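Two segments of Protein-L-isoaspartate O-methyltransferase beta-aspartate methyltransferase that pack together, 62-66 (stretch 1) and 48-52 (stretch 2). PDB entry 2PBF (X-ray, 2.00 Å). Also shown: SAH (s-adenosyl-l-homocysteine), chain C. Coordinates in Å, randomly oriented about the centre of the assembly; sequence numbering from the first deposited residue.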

# COMPACT_ATOMS: atom_id res chain seq x y z
N SER A 62 -5.84 -7.42 -2.25
CA SER A 62 -6.20 -6.91 -3.58
C SER A 62 -5.70 -7.82 -4.73
O SER A 62 -4.78 -8.63 -4.56
CB SER A 62 -5.72 -5.48 -3.76
OG SER A 62 -6.20 -4.65 -2.70
N ALA A 63 -6.36 -7.69 -5.89
CA ALA A 63 -5.90 -8.35 -7.09
C ALA A 63 -4.49 -7.87 -7.38
O ALA A 63 -4.16 -6.70 -7.15
CB ALA A 63 -6.81 -8.06 -8.24
N PRO A 64 -3.62 -8.79 -7.81
CA PRO A 64 -2.29 -8.40 -8.23
C PRO A 64 -2.25 -7.16 -9.16
O PRO A 64 -1.34 -6.36 -9.02
CB PRO A 64 -1.75 -9.65 -8.91
CG PRO A 64 -2.46 -10.79 -8.26
CD PRO A 64 -3.82 -10.26 -7.89
N HIS A 65 -3.22 -6.98 -10.06
CA HIS A 65 -3.18 -5.83 -10.98
C HIS A 65 -3.37 -4.52 -10.21
O HIS A 65 -2.83 -3.49 -10.61
CB HIS A 65 -4.16 -5.96 -12.16
CG HIS A 65 -5.60 -6.00 -11.75
ND1 HIS A 65 -6.39 -7.10 -11.93
CD2 HIS A 65 -6.37 -5.08 -11.12
CE1 HIS A 65 -7.60 -6.86 -11.45
NE2 HIS A 65 -7.61 -5.64 -10.95
N MET A 66 -4.09 -4.59 -9.09
CA MET A 66 -4.31 -3.41 -8.28
C MET A 66 -3.08 -3.04 -7.48
O MET A 66 -2.80 -1.84 -7.38
CB MET A 66 -5.52 -3.54 -7.35
CG MET A 66 -6.85 -3.20 -8.01
SD MET A 66 -6.87 -1.76 -9.17
CE MET A 66 -6.13 -0.45 -8.19
N SAH C . -3.32 -3.34 0.63
CA SAH C . -4.21 -4.37 1.22
CB SAH C . -5.64 -3.96 1.00
CG SAH C . -6.52 -4.72 1.99
SD SAH C . -8.25 -4.28 1.80
C SAH C . -3.95 -5.78 0.69
O SAH C . -3.81 -5.94 -0.52
OXT SAH C . -3.88 -6.77 1.46
C5' SAH C . -8.18 -2.70 2.68
C4' SAH C . -7.80 -2.77 4.16
O4' SAH C . -8.11 -1.53 4.72
C3' SAH C . -8.53 -3.80 5.01
O3' SAH C . -7.58 -4.68 5.59
C2' SAH C . -9.28 -2.98 6.06
O2' SAH C . -9.31 -3.62 7.32
C1' SAH C . -8.45 -1.71 6.08
N9 SAH C . -9.16 -0.49 6.52
C8 SAH C . -10.45 -0.15 6.23
N7 SAH C . -10.69 1.06 6.77
C5 SAH C . -9.59 1.50 7.43
C6 SAH C . -9.32 2.65 8.17
N6 SAH C . -10.22 3.61 8.37
N1 SAH C . -8.06 2.83 8.70
C2 SAH C . -7.10 1.86 8.52
N3 SAH C . -7.40 0.73 7.80
C4 SAH C . -8.62 0.54 7.26
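Stretch 2 (48-52) YIDTP

Asp50 of stretch 2 grips the start of the helix in stretch 1 with both carboxylate oxygens, and both bonds go to the same residue, His65. The imidazole donates from His65 ND1 to Asp50 OD2 at 2.8 Å with a nearly straight N-H...O angle of 172°, and the carboxylate oxygen lies at the ring edge, near the ring plane, where an in-plane N-H can reach it. The backbone donates from His65 N to Asp50 OD1 at 3.0 Å, more bent at 139°. An amide in the first turn of a helix has no helical carbonyl before it to bond, so the carboxylate supplies the acceptor. The side chains suit this pairing: His65 has chi1 in p (63°), Asp50 has chi1 in t (-173°), and although the CA-to-CB bond of Asp50 points sideways, the end of its side chain comes nearer to stretch 1. Asp50 OD2 is also hydrogen-bonded elsewhere in the structure.

Beside these bonds, Pro64 CD touches Asp50 OD1 at 3.3 Å. Proline has no amide hydrogen, so the 3.4 Å between Pro64 N and Asp50 OD1 is contact without a hydrogen bond. Ala63 occupies the N-cap position, and the first turn is closed behind it by Met66 N to Ala63 O at 2.9 Å.

Stretch 2 forms no regular helix or strand. The chain bends at Asp50 (phi/psi -79/80), where a weak hydrogen bond from Thr51 N to Ile49 O, 2.9 Å, spans the turn, after which Thr51 and Pro52 are extended. Measured end to end, CA 49 to 52 runs at 129° to CA 62 to 65. The backbones come together at Ala63 and Pro52, whose CA atoms are 4.1 Å apart.

Here the packing involves no classical hydrogen bond between the stretches. Ala63 CA makes a C-H...O contact with Thr51 O at 3.5 Å, and the same carbonyl oxygen lies 3.7 Å from Pro64 CD, which is also 3.7 Å from Ile49 O. Ala63 CB meets Pro52 CD at 4.0 Å, the apolar contact of the pair, while Ser62 C lies 4.0 Å from Pro52 CA. The CA-to-CB bonds of Ile49 and Thr51 point away from stretch 1. Together the stretches bury 265 Å², with Asp50 the most covered residue. At the N-terminal end of stretch 1, the CA-to-CB bond of Ser62 also points away from stretch 2, and its backbone Ser62 N donates to SAH O at 3.1 Å and 173°, linking this loop to the bound s-adenosyl-l-homocysteine.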

# COMPACT_ATOMS: atom_id res chain seq x y z
N TYR A 48 -1.91 -16.98 -6.91
CA TYR A 48 -1.37 -16.38 -8.15
C TYR A 48 -2.38 -16.03 -9.22
O TYR A 48 -2.04 -15.63 -10.32
CB TYR A 48 -0.27 -17.27 -8.72
CG TYR A 48 0.77 -17.59 -7.67
CD1 TYR A 48 1.52 -16.56 -7.08
CD2 TYR A 48 1.00 -18.90 -7.27
CE1 TYR A 48 2.47 -16.83 -6.11
CE2 TYR A 48 1.98 -19.19 -6.30
CZ TYR A 48 2.71 -18.15 -5.73
OH TYR A 48 3.66 -18.42 -4.78
N ILE A 49 -3.65 -16.18 -8.88
CA ILE A 49 -4.69 -15.78 -9.80
C ILE A 49 -4.92 -14.29 -9.67
O ILE A 49 -4.92 -13.73 -8.57
CB ILE A 49 -5.94 -16.66 -9.62
CG1 ILE A 49 -5.56 -18.11 -10.01
CG2 ILE A 49 -7.10 -16.13 -10.45
CD1 ILE A 49 -6.72 -18.95 -10.26
N ASP A 50 -5.09 -13.63 -10.81
CA ASP A 50 -5.28 -12.19 -10.82
C ASP A 50 -6.71 -11.78 -10.45
O ASP A 50 -7.52 -11.44 -11.31
CB ASP A 50 -4.86 -11.58 -12.13
CG ASP A 50 -4.91 -10.06 -12.09
OD1 ASP A 50 -4.51 -9.48 -11.05
OD2 ASP A 50 -5.35 -9.45 -13.08
N THR A 51 -6.97 -11.78 -9.15
CA THR A 51 -8.28 -11.52 -8.58
C THR A 51 -8.04 -11.22 -7.09
O THR A 51 -7.00 -11.63 -6.57
CB THR A 51 -9.21 -12.76 -8.73
OG1 THR A 51 -10.53 -12.41 -8.28
CG2 THR A 51 -8.72 -13.93 -7.91
N PRO A 52 -8.97 -10.49 -6.43
CA PRO A 52 -8.84 -10.35 -4.98
C PRO A 52 -9.17 -11.67 -4.31
O PRO A 52 -9.94 -12.46 -4.87
CB PRO A 52 -9.93 -9.32 -4.61
CG PRO A 52 -10.33 -8.70 -5.87
CD PRO A 52 -10.14 -9.75 -6.93